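Long-range contacts in RNA-binding protein RO60 (Deinococcus radiodurans, PDB 2NVO), which binds small RNAs that accumulate during recovery from ultraviolet irradiation and contributes to the bacterium's resistance to that radiation: residues A164-L169 against S217-V222; T500-A505 against M512-G517; R301-A306 against V344-E349; D79-L84 against A116-A121. All coordinates share one frame; numbering follows the deposited sequence.

Contact 1. Residues A164-L169 against S217-V222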
loop_
_atom_site.group_PDB
_atom_site.type_symbol
_atom_site.label_atom_id
_atom_site.label_comp_id
_atom_site.label_asym_id
_atom_site.label_seq_id
_atom_site.Cartn_x
_atom_site.Cartn_y
_atom_site.Cartn_z
ATOM N N ALA A 164 -24.777 -7.644 -3.741
ATOM C CA ALA A 164 -23.897 -8.247 -2.743
ATOM C C ALA A 164 -24.559 -9.413 -2.013
ATOM O O ALA A 164 -25.707 -9.307 -1.577
ATOM C CB ALA A 164 -23.446 -7.184 -1.732
ATOM N N ASP A 165 -23.824 -10.510 -1.843
ATOM C CA ASP A 165 -24.378 -11.686 -1.167
ATOM C C ASP A 165 -24.516 -11.481 0.343
ATOM O O ASP A 165 -23.936 -10.555 0.916
ATOM C CB ASP A 165 -23.607 -12.974 -1.531
ATOM C CG ASP A 165 -22.520 -13.348 -0.515
ATOM O OD1 ASP A 165 -21.870 -12.453 0.065
ATOM O OD2 ASP A 165 -22.302 -14.567 -0.319
ATOM N N VAL A 166 -25.304 -12.341 0.979
ATOM C CA VAL A 166 -25.649 -12.179 2.386
ATOM C C VAL A 166 -24.402 -12.152 3.294
ATOM O O VAL A 166 -24.428 -11.579 4.391
ATOM C CB VAL A 166 -26.658 -13.268 2.835
ATOM C CG1 VAL A 166 -26.059 -14.669 2.659
ATOM C CG2 VAL A 166 -27.118 -13.034 4.271
ATOM N N ASP A 167 -23.309 -12.748 2.826
ATOM C CA ASP A 167 -22.068 -12.781 3.600
ATOM C C ASP A 167 -21.302 -11.457 3.503
ATOM O O ASP A 167 -20.771 -10.966 4.501
ATOM C CB ASP A 167 -21.192 -13.956 3.161
ATOM C CG ASP A 167 -21.922 -15.293 3.259
ATOM O OD1 ASP A 167 -22.481 -15.602 4.334
ATOM O OD2 ASP A 167 -21.941 -16.029 2.255
ATOM N N LYS A 168 -21.248 -10.878 2.307
ATOM C CA LYS A 168 -20.621 -9.571 2.144
ATOM C C LYS A 168 -21.441 -8.491 2.845
ATOM O O LYS A 168 -20.887 -7.553 3.427
ATOM C CB LYS A 168 -20.443 -9.203 0.674
ATOM C CG LYS A 168 -20.087 -7.731 0.491
ATOM C CD LYS A 168 -20.078 -7.285 -0.965
ATOM C CE LYS A 168 -18.699 -7.416 -1.588
ATOM N NZ LYS A 168 -18.588 -6.598 -2.830
ATOM N N LEU A 169 -22.762 -8.622 2.794
ATOM C CA LEU A 169 -23.617 -7.643 3.444
ATOM C C LEU A 169 -23.418 -7.671 4.954
ATOM O O LEU A 169 -23.322 -6.615 5.596
ATOM C CB LEU A 169 -25.089 -7.870 3.097
ATOM C CG LEU A 169 -25.534 -7.430 1.701
ATOM C CD1 LEU A 169 -27.057 -7.495 1.599
ATOM C CD2 LEU A 169 -25.026 -6.024 1.366
ATOM N N SER A 217 -28.903 -18.118 8.241
ATOM C CA SER A 217 -27.963 -18.052 7.119
ATOM C C SER A 217 -26.544 -17.798 7.593
ATOM O O SER A 217 -25.738 -17.239 6.846
ATOM C CB SER A 217 -28.355 -16.927 6.155
ATOM O OG SER A 217 -29.760 -16.696 6.127
ATOM N N PRO A 218 -26.220 -18.276 8.812
ATOM C CA PRO A 218 -25.202 -17.815 9.767
ATOM C C PRO A 218 -24.563 -16.449 9.488
ATOM O O PRO A 218 -23.526 -16.126 10.086
ATOM C CB PRO A 218 -24.159 -18.941 9.705
ATOM C CG PRO A 218 -25.058 -20.203 9.533
ATOM C CD PRO A 218 -26.413 -19.725 8.981
ATOM N N ALA A 219 -25.187 -15.652 8.624
ATOM C CA ALA A 219 -24.762 -14.287 8.362
ATOM C C ALA A 219 -25.223 -13.480 9.560
ATOM O O ALA A 219 -24.515 -12.596 10.036
ATOM C CB ALA A 219 -25.416 -13.777 7.097
ATOM N N LEU A 220 -26.409 -13.815 10.060
ATOM C CA LEU A 220 -26.921 -13.202 11.272
ATOM C C LEU A 220 -26.082 -13.647 12.447
ATOM O O LEU A 220 -25.966 -12.939 13.447
ATOM C CB LEU A 220 -28.366 -13.614 11.513
ATOM C CG LEU A 220 -29.336 -13.355 10.370
ATOM C CD1 LEU A 220 -30.756 -13.526 10.864
ATOM C CD2 LEU A 220 -29.130 -11.964 9.787
ATOM N N ARG A 221 -25.519 -14.842 12.321
ATOM C CA ARG A 221 -24.682 -15.405 13.360
ATOM C C ARG A 221 -23.524 -14.457 13.627
ATOM O O ARG A 221 -23.310 -14.038 14.764
ATOM C CB ARG A 221 -24.172 -16.785 12.941
ATOM C CG ARG A 221 -23.811 -17.696 14.101
ATOM C CD ARG A 221 -23.600 -19.126 13.625
ATOM N NE ARG A 221 -24.770 -19.635 12.911
ATOM C CZ ARG A 221 -25.677 -20.450 13.442
ATOM N NH1 ARG A 221 -25.553 -20.867 14.697
ATOM N NH2 ARG A 221 -26.709 -20.855 12.713
ATOM N N VAL A 222 -22.791 -14.101 12.576
ATOM C CA VAL A 222 -21.678 -13.168 12.731
ATOM C C VAL A 222 -22.176 -11.838 13.288
ATOM O O VAL A 222 -21.487 -11.186 14.069
ATOM C CB VAL A 222 -20.892 -12.943 11.415
ATOM C CG1 VAL A 222 -20.621 -14.271 10.731
ATOM C CG2 VAL A 222 -21.638 -12.005 10.487
#
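Within the horseshoe of HEAT-like helical repeats that forms the TROVE domain, Val166 and Ala219 bring together the opening turns of two helices, 166-175 and 219-229, through a pair of methyl groups. Val166 has its CG2 anti to the backbone N, which carries that branch out to Ala219, and CG2 ends 3.4 Å from Ala219 CB. Carbons seldom pack so tightly, but the backbone from Ser217 to Ala219 is cramped in the model, so the closeness is doubtful as evidence of strain. Ala219 CB also lies 3.6 Å from Val166 O and thus rests beside a carbonyl of the facing helix. Looser neighbours border this pair: Ser217 CB is 4.5 Å from Val166 CG2, while Asp167 brings OD1 to 4.4 Å from Ala219 CB.

Asp165 is the N-cap of helix 166-175; its OD1 is met nearly in line with the C-O bond by Lys168 N at 2.8 Å, with an N-H...O angle of 162°, and weakly by Asp167 N. Asp165 OD2 and Asp167 OD2 stand 3.0 Å apart although both are acceptors, a pairing that may favour protonation of one of them. Helix 198-209 flanks both segments, with Arg200 touching Val166 and Ala199 touching Ser217. The region probably takes part in RNA binding, as in related proteins, yet the core of the junction is one methyl pair, and the two segments bury 134 Å² in all. Between them the helix starts meet by van der Waals contact, without the directional restraint of a shared polar bond.

Contact 2. Residues T500-A505 against M512-G517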
loop_
_atom_site.group_PDB
_atom_site.type_symbol
_atom_site.label_atom_id
_atom_site.label_comp_id
_atom_site.label_asym_id
_atom_site.label_seq_id
_atom_site.Cartn_x
_atom_site.Cartn_y
_atom_site.Cartn_z
ATOM N N THR A 500 9.780 15.231 2.327
ATOM C CA THR A 500 8.381 15.649 2.384
ATOM C C THR A 500 8.022 16.313 1.046
ATOM O O THR A 500 6.881 16.249 0.597
ATOM C CB THR A 500 8.106 16.610 3.578
ATOM O OG1 THR A 500 8.972 17.729 3.482
ATOM C CG2 THR A 500 8.368 15.911 4.913
ATOM N N GLU A 501 9.018 16.904 0.391
ATOM C CA GLU A 501 8.813 17.534 -0.911
ATOM C C GLU A 501 10.137 17.827 -1.637
ATOM O O GLU A 501 11.097 18.321 -1.041
ATOM C CB GLU A 501 8.009 18.830 -0.748
ATOM C CG GLU A 501 7.511 19.415 -2.064
ATOM C CD GLU A 501 6.610 18.449 -2.829
ATOM O OE1 GLU A 501 5.472 18.211 -2.377
ATOM O OE2 GLU A 501 7.037 17.916 -3.882
ATOM N N PHE A 502 10.185 17.475 -2.918
ATOM C CA PHE A 502 11.265 17.861 -3.820
ATOM C C PHE A 502 10.728 17.702 -5.230
ATOM O O PHE A 502 9.681 17.109 -5.421
ATOM C CB PHE A 502 12.528 17.019 -3.596
ATOM C CG PHE A 502 12.364 15.548 -3.930
ATOM C CD1 PHE A 502 12.703 15.063 -5.192
ATOM C CD2 PHE A 502 11.888 14.662 -2.983
ATOM C CE1 PHE A 502 12.573 13.715 -5.505
ATOM C CE2 PHE A 502 11.753 13.314 -3.280
ATOM C CZ PHE A 502 12.096 12.835 -4.543
ATOM N N SER A 503 11.403 18.263 -6.222
ATOM C CA SER A 503 10.936 18.084 -7.593
ATOM C C SER A 503 12.091 17.996 -8.587
ATOM O O SER A 503 12.898 18.925 -8.730
ATOM C CB SER A 503 9.926 19.164 -7.995
ATOM O OG SER A 503 10.505 20.447 -7.932
ATOM N N ILE A 504 12.157 16.852 -9.258
ATOM C CA ILE A 504 13.214 16.556 -10.218
ATOM C C ILE A 504 12.557 16.125 -11.506
ATOM O O ILE A 504 12.926 16.583 -12.586
ATOM C CB ILE A 504 14.083 15.391 -9.735
ATOM C CG1 ILE A 504 14.710 15.715 -8.369
ATOM C CG2 ILE A 504 15.133 15.024 -10.791
ATOM C CD1 ILE A 504 16.139 16.162 -8.402
ATOM N N ALA A 505 11.579 15.233 -11.376
ATOM C CA ALA A 505 10.814 14.750 -12.515
ATOM C C ALA A 505 10.111 15.891 -13.244
ATOM O O ALA A 505 9.429 16.712 -12.628
ATOM C CB ALA A 505 9.789 13.700 -12.074
ATOM N N MET A 512 10.269 9.959 -16.065
ATOM C CA MET A 512 10.771 10.350 -14.749
ATOM C C MET A 512 9.728 10.168 -13.658
ATOM O O MET A 512 8.550 10.464 -13.855
ATOM C CB MET A 512 11.206 11.822 -14.754
ATOM C CG MET A 512 12.229 12.138 -15.814
ATOM S SD MET A 512 12.667 13.889 -15.875
ATOM C CE MET A 512 13.943 13.991 -14.620
ATOM N N LEU A 513 10.181 9.721 -12.493
ATOM C CA LEU A 513 9.290 9.529 -11.348
ATOM C C LEU A 513 10.003 9.976 -10.077
ATOM O O LEU A 513 11.136 9.572 -9.841
ATOM C CB LEU A 513 8.932 8.050 -11.204
ATOM C CG LEU A 513 8.070 7.722 -9.976
ATOM C CD1 LEU A 513 6.700 8.295 -10.180
ATOM C CD2 LEU A 513 7.997 6.203 -9.731
ATOM N N ASP A 514 9.339 10.800 -9.276
ATOM C CA ASP A 514 9.825 11.168 -7.947
ATOM C C ASP A 514 8.988 10.404 -6.926
ATOM O O ASP A 514 7.753 10.418 -6.986
ATOM C CB ASP A 514 9.634 12.669 -7.692
ATOM C CG ASP A 514 10.598 13.537 -8.476
ATOM O OD1 ASP A 514 11.589 13.014 -9.032
ATOM O OD2 ASP A 514 10.379 14.761 -8.520
ATOM N N VAL A 515 9.659 9.736 -5.998
ATOM C CA VAL A 515 8.999 9.068 -4.890
ATOM C C VAL A 515 9.357 9.852 -3.646
ATOM O O VAL A 515 10.525 9.907 -3.240
ATOM C CB VAL A 515 9.504 7.642 -4.716
ATOM C CG1 VAL A 515 8.825 6.960 -3.500
ATOM C CG2 VAL A 515 9.297 6.838 -6.022
ATOM N N VAL A 516 8.345 10.464 -3.049
ATOM C CA VAL A 516 8.545 11.334 -1.901
ATOM C C VAL A 516 8.153 10.547 -0.653
ATOM O O VAL A 516 6.989 10.222 -0.452
ATOM C CB VAL A 516 7.669 12.598 -2.021
ATOM C CG1 VAL A 516 7.947 13.564 -0.856
ATOM C CG2 VAL A 516 7.933 13.287 -3.351
ATOM N N GLY A 517 9.135 10.243 0.178
ATOM C CA GLY A 517 8.935 9.339 1.296
ATOM C C GLY A 517 9.008 7.900 0.832
ATOM O O GLY A 517 9.510 7.592 -0.258
HETATM O O HOH W 1 8.071 15.673 -7.393
HETATM O O HOH W 2 8.343 17.043 -10.109
#
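Asp514 points from strand 512-517 at the facing residues Phe502, Ile504 and Ala505, and its CB first passes the phenyl ring, 3.8 Å from Phe502 CE1. With CG anti to the carbonyl carbon and beside the backbone N, the carboxylate carbon comes still closer, Asp514 CG being 3.6 Å from Phe502 CE1, and the two flat groups are turned 42° against each other. At the tip, OD1 rests 3.5 Å from Ile504 CB and takes a weak share of Ala505 N. OD2 does most of the gripping: Ile504 N reaches its syn lone pair at 2.8 Å with an N-H...O angle of 168°. Ala505 N approaches Asp514 OD2 from the syn side as well, at 3.1 Å and 33° out of the carboxylate plane. One water lies between OD2 and Phe502 O.

The strand belongs to the mixed sheet of the VWFA-like domain, between strands 56-59 and 491-496. Residues 500-505 form an irregular stretch running back along it in the opposite direction. Bound calcium is distant, about 13 Å from the Phe502 side chain. Elsewhere on the strand, Val515 O sits at the edge of the Phe502 ring, in its plane, while Val516 CG2 meets CE2 obliquely. Val516 CG1 lies 3.2 Å from Thr500 O. At the other end, Ala505 CB packs 3.6 Å from Met512 CB, and Met512 CE bends round to Ile504 O.

Contact 3. Residues R301-A306 against V344-E349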
loop_
_atom_site.group_PDB
_atom_site.type_symbol
_atom_site.label_atom_id
_atom_site.label_comp_id
_atom_site.label_asym_id
_atom_site.label_seq_id
_atom_site.Cartn_x
_atom_site.Cartn_y
_atom_site.Cartn_z
ATOM N N ARG A 301 5.557 -20.296 11.306
ATOM C CA ARG A 301 4.709 -19.533 10.401
ATOM C C ARG A 301 5.489 -18.431 9.668
ATOM O O ARG A 301 5.265 -18.190 8.492
ATOM C CB ARG A 301 3.528 -18.939 11.163
ATOM C CG ARG A 301 2.709 -19.995 11.888
ATOM C CD ARG A 301 1.672 -19.358 12.770
ATOM N NE ARG A 301 0.805 -18.494 11.979
ATOM C CZ ARG A 301 -0.341 -17.993 12.419
ATOM N NH1 ARG A 301 -0.766 -18.287 13.643
ATOM N NH2 ARG A 301 -1.061 -17.209 11.635
ATOM N N LEU A 302 6.403 -17.779 10.380
ATOM C CA LEU A 302 7.150 -16.644 9.844
ATOM C C LEU A 302 8.098 -17.054 8.727
ATOM O O LEU A 302 8.442 -16.248 7.860
ATOM C CB LEU A 302 7.954 -15.975 10.962
ATOM C CG LEU A 302 7.126 -15.228 12.001
ATOM C CD1 LEU A 302 8.028 -14.650 13.080
ATOM C CD2 LEU A 302 6.323 -14.146 11.293
ATOM N N THR A 303 8.537 -18.310 8.760
ATOM C CA THR A 303 9.519 -18.795 7.802
ATOM C C THR A 303 8.942 -19.865 6.878
ATOM O O THR A 303 9.682 -20.567 6.209
ATOM C CB THR A 303 10.752 -19.382 8.500
ATOM O OG1 THR A 303 10.350 -20.442 9.380
ATOM C CG2 THR A 303 11.492 -18.307 9.301
ATOM N N ASP A 304 7.623 -19.984 6.856
ATOM C CA ASP A 304 6.952 -20.941 5.972
ATOM C C ASP A 304 6.968 -20.409 4.538
ATOM O O ASP A 304 6.292 -19.435 4.233
ATOM C CB ASP A 304 5.517 -21.140 6.453
ATOM C CG ASP A 304 4.762 -22.205 5.654
ATOM O OD1 ASP A 304 3.662 -22.600 6.074
ATOM O OD2 ASP A 304 5.265 -22.636 4.612
ATOM N N PRO A 305 7.751 -21.046 3.653
ATOM C CA PRO A 305 7.895 -20.538 2.285
ATOM C C PRO A 305 6.569 -20.439 1.545
ATOM O O PRO A 305 6.342 -19.480 0.810
ATOM C CB PRO A 305 8.812 -21.574 1.626
ATOM C CG PRO A 305 9.605 -22.128 2.757
ATOM C CD PRO A 305 8.638 -22.194 3.906
ATOM N N ALA A 306 5.692 -21.415 1.754
ATOM C CA ALA A 306 4.398 -21.416 1.093
ATOM C C ALA A 306 3.502 -20.292 1.605
ATOM O O ALA A 306 2.710 -19.724 0.862
ATOM C CB ALA A 306 3.717 -22.774 1.266
ATOM N N VAL A 344 12.937 -12.568 16.454
ATOM C CA VAL A 344 13.693 -11.566 15.705
ATOM C C VAL A 344 14.559 -12.244 14.656
ATOM O O VAL A 344 14.612 -11.816 13.505
ATOM C CB VAL A 344 14.582 -10.726 16.632
ATOM C CG1 VAL A 344 15.599 -9.936 15.808
ATOM C CG2 VAL A 344 13.719 -9.806 17.474
ATOM N N ASP A 345 15.217 -13.327 15.060
ATOM C CA ASP A 345 16.046 -14.123 14.155
ATOM C C ASP A 345 15.255 -14.679 12.980
ATOM O O ASP A 345 15.737 -14.710 11.855
ATOM C CB ASP A 345 16.670 -15.311 14.893
ATOM C CG ASP A 345 17.940 -14.952 15.633
ATOM O OD1 ASP A 345 18.536 -13.891 15.344
ATOM O OD2 ASP A 345 18.345 -15.752 16.506
ATOM N N ALA A 346 14.055 -15.175 13.252
ATOM C CA ALA A 346 13.254 -15.802 12.205
ATOM C C ALA A 346 12.824 -14.755 11.180
ATOM O O ALA A 346 12.640 -15.045 9.990
ATOM C CB ALA A 346 12.048 -16.458 12.810
ATOM N N LEU A 347 12.622 -13.540 11.665
ATOM C CA LEU A 347 12.261 -12.424 10.791
ATOM C C LEU A 347 13.403 -12.069 9.838
ATOM O O LEU A 347 13.170 -11.635 8.707
ATOM C CB LEU A 347 11.798 -11.234 11.621
ATOM C CG LEU A 347 10.437 -11.476 12.281
ATOM C CD1 LEU A 347 10.185 -10.433 13.341
ATOM C CD2 LEU A 347 9.327 -11.468 11.255
ATOM N N GLU A 348 14.636 -12.280 10.279
ATOM C CA GLU A 348 15.780 -12.101 9.396
ATOM C C GLU A 348 15.768 -13.152 8.307
ATOM O O GLU A 348 16.154 -12.879 7.174
ATOM C CB GLU A 348 17.102 -12.117 10.171
ATOM C CG GLU A 348 17.374 -10.808 10.890
ATOM C CD GLU A 348 18.467 -10.906 11.940
ATOM O OE1 GLU A 348 19.547 -11.452 11.641
ATOM O OE2 GLU A 348 18.243 -10.419 13.070
ATOM N N GLU A 349 15.302 -14.354 8.645
ATOM C CA GLU A 349 15.175 -15.413 7.659
ATOM C C GLU A 349 14.025 -15.155 6.689
ATOM O O GLU A 349 14.158 -15.402 5.497
ATOM C CB GLU A 349 14.998 -16.790 8.336
ATOM C CG GLU A 349 14.973 -17.940 7.334
ATOM C CD GLU A 349 14.787 -19.317 7.980
ATOM O OE1 GLU A 349 15.071 -19.455 9.184
ATOM O OE2 GLU A 349 14.364 -20.256 7.270
HETATM O O HOH W 3 12.162 -22.170 6.022
#
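Leu302 and Thr303 pack against Ala346, Leu347 and Glu349 as the end of one helix meets the flank of another, a largely buried contact between helices 292-302 and 341-354. Both belong to the TROVE domain, a horseshoe of HEAT-like helical repeats. Two layers can be told apart. The inner one is aliphatic: Leu302 and Leu347 cross obliquely, with Leu302 CD1 3.9 Å from Leu347 CD2, while Ala346 CB stands a little further from the same CD1. Helix 271-283 packs on both leucines, through Leu271 on Leu302 and through Leu275 and Leu278 on Leu347.

Thr303 carries the outer layer. It is the first residue to depart from helical geometry, and its side chain splits its duties. OG1, between the backbone N and the carbonyl carbon, is hydrogen-bonded to Ile299 O of the helix just ended. CG2, anti to the carbonyl carbon, is thereby turned to the partner helix, where it lies 3.5 Å from Ala346 O and 4.0 Å from Ala346 CB. Glu349 runs extended beyond CG and crosses Thr303 at about a right angle, placing its carboxyl carbon CD 3.7 Å from Thr303 CG2. The acid thus meets the threonine methyl through its stem and carboxylate, while a single water donates to both segments, to Thr303 O at 3.0 Å and to Glu349 OE2 at 3.2 Å.

Contact 4. Residues D79-L84 against A116-A121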
loop_
_atom_site.group_PDB
_atom_site.type_symbol
_atom_site.label_atom_id
_atom_site.label_comp_id
_atom_site.label_asym_id
_atom_site.label_seq_id
_atom_site.Cartn_x
_atom_site.Cartn_y
_atom_site.Cartn_z
ATOM N N ASP A 79 -14.381 13.035 -23.180
ATOM C CA ASP A 79 -14.542 11.618 -23.513
ATOM C C ASP A 79 -14.711 10.757 -22.254
ATOM O O ASP A 79 -13.796 10.034 -21.848
ATOM C CB ASP A 79 -13.353 11.133 -24.352
ATOM C CG ASP A 79 -13.542 9.717 -24.894
ATOM O OD1 ASP A 79 -14.502 9.021 -24.487
ATOM O OD2 ASP A 79 -12.715 9.293 -25.732
ATOM N N ALA A 80 -15.893 10.836 -21.651
ATOM C CA ALA A 80 -16.209 10.057 -20.458
ATOM C C ALA A 80 -16.092 8.554 -20.707
ATOM O O ALA A 80 -15.802 7.784 -19.787
ATOM C CB ALA A 80 -17.600 10.404 -19.954
ATOM N N ALA A 81 -16.311 8.135 -21.949
ATOM C CA ALA A 81 -16.268 6.714 -22.278
ATOM C C ALA A 81 -14.868 6.125 -22.123
ATOM O O ALA A 81 -14.704 5.016 -21.617
ATOM C CB ALA A 81 -16.812 6.463 -23.689
ATOM N N LEU A 82 -13.853 6.853 -22.566
ATOM C CA LEU A 82 -12.501 6.332 -22.439
ATOM C C LEU A 82 -12.009 6.521 -21.002
ATOM O O LEU A 82 -11.298 5.672 -20.469
ATOM C CB LEU A 82 -11.549 6.952 -23.472
ATOM C CG LEU A 82 -10.412 7.886 -23.057
ATOM C CD1 LEU A 82 -9.165 7.571 -23.846
ATOM C CD2 LEU A 82 -10.795 9.338 -23.235
ATOM N N ALA A 83 -12.407 7.627 -20.378
ATOM C CA ALA A 83 -12.126 7.847 -18.964
ATOM C C ALA A 83 -12.555 6.609 -18.191
ATOM O O ALA A 83 -11.831 6.114 -17.335
ATOM C CB ALA A 83 -12.863 9.075 -18.457
ATOM N N LEU A 84 -13.733 6.094 -18.532
ATOM C CA LEU A 84 -14.304 4.934 -17.862
ATOM C C LEU A 84 -13.561 3.644 -18.213
ATOM O O LEU A 84 -13.343 2.794 -17.350
ATOM C CB LEU A 84 -15.769 4.790 -18.254
ATOM C CG LEU A 84 -16.802 4.387 -17.201
ATOM C CD1 LEU A 84 -17.941 3.619 -17.866
ATOM C CD2 LEU A 84 -16.194 3.567 -16.083
ATOM N N ALA A 116 -25.889 10.262 -20.989
ATOM C CA ALA A 116 -26.614 9.417 -20.056
ATOM C C ALA A 116 -26.082 7.993 -20.080
ATOM O O ALA A 116 -26.068 7.316 -19.061
ATOM C CB ALA A 116 -28.111 9.439 -20.373
ATOM N N ALA A 117 -25.646 7.541 -21.248
ATOM C CA ALA A 117 -25.099 6.197 -21.382
ATOM C C ALA A 117 -23.784 6.064 -20.611
ATOM O O ALA A 117 -23.444 4.991 -20.119
ATOM C CB ALA A 117 -24.888 5.858 -22.850
ATOM N N ASP A 118 -23.046 7.165 -20.522
ATOM C CA ASP A 118 -21.767 7.178 -19.814
ATOM C C ASP A 118 -21.969 7.248 -18.295
ATOM O O ASP A 118 -21.395 6.458 -17.551
ATOM C CB ASP A 118 -20.893 8.330 -20.315
ATOM C CG ASP A 118 -20.329 8.071 -21.702
ATOM O OD1 ASP A 118 -20.130 6.893 -22.053
ATOM O OD2 ASP A 118 -20.073 9.041 -22.440
ATOM N N ARG A 119 -22.796 8.185 -17.844
ATOM C CA ARG A 119 -23.182 8.232 -16.441
ATOM C C ARG A 119 -23.720 6.880 -15.987
ATOM O O ARG A 119 -23.473 6.446 -14.865
ATOM C CB ARG A 119 -24.230 9.322 -16.198
ATOM C CG ARG A 119 -23.726 10.736 -16.428
ATOM C CD ARG A 119 -24.691 11.779 -15.863
ATOM N NE ARG A 119 -26.037 11.653 -16.424
ATOM C CZ ARG A 119 -26.535 12.436 -17.378
ATOM N NH1 ARG A 119 -25.806 13.422 -17.888
ATOM N NH2 ARG A 119 -27.772 12.238 -17.819
ATOM N N LYS A 120 -24.457 6.215 -16.866
ATOM C CA LYS A 120 -25.094 4.951 -16.529
ATOM C C LYS A 120 -24.077 3.817 -16.442
ATOM O O LYS A 120 -24.163 2.952 -15.565
ATOM C CB LYS A 120 -26.194 4.612 -17.551
ATOM C CG LYS A 120 -27.500 5.380 -17.337
ATOM C CD LYS A 120 -28.630 4.893 -18.257
ATOM C CE LYS A 120 -28.458 5.389 -19.693
ATOM N NZ LYS A 120 -29.288 4.609 -20.650
ATOM N N ALA A 121 -23.122 3.825 -17.366
ATOM C CA ALA A 121 -22.069 2.817 -17.394
ATOM C C ALA A 121 -21.165 2.935 -16.162
ATOM O O ALA A 121 -20.728 1.926 -15.602
ATOM C CB ALA A 121 -21.256 2.937 -18.674
#
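Ala80, Ala81 and Leu84 are the residues of 79-84 that meet Asp118 and Ala121 where two helices of the TROVE domain lie side by side. The segment starts at Asp79, the N-cap of helix 80-93, whose OD1 accepts from Leu82 N at 3.0 Å from above the carboxylate plane, 60° out of it. Ala80 comes next and points its methyl at the partner, Ala80 CB lying 3.8 Å from Asp118 OD2. Ala81 takes the other oxygen, with its CB 3.7 Å from Asp118 OD1. One carboxylate therefore spreads over two alanine methyls beside the first turn of helix 80-93, whose N-terminal dipole may ease its negative charge. Asp79 would work the other way, though weakly, as its OD1 is 5.9 Å from Asp118 OD2. A turn further on, Leu84 extends CD1 to Ala121, ending 3.5 Å from Ala121 CB, tighter than usual for two carbons. The same CD1 stays 3.7 Å from the carbonyl carbon of Ala121, so one leucine branch meets both the methyl and the backbone of that residue.

The two helices run nearly parallel, their axes 9.7 Å apart at closest approach and inclined by 18°. Helix 100-112, which intervenes in sequence, packs against Ala80 and Leu84 through Ile109, with Leu106 also touching Leu84. On another side of helix 116-129, Arg119 and Lys120 touch Leu152 of helix 151-163.

Along the chain the contacts follow one another as 4, 1, 3 and 2, each closing before the next opens, and none touches another. Contacts 4, 1 and 3 lie at three places along the TROVE horseshoe, with other helices between them: the centres of 4 and 1 lie 33 Å apart, those of 1 and 3 35 Å. Contacts 3 and 4 sit on opposite sides of the chain's centre, 48 Å between centres. Contact 2 belongs to the VWFA-like domain, 33 to 34 Å from both. Strand 512-517 pairs there with strand 56-59 from the early part of the chain, so the two ends of the polypeptide share a sheet, in keeping with a ring-shaped monomer around an RNA-binding cavity.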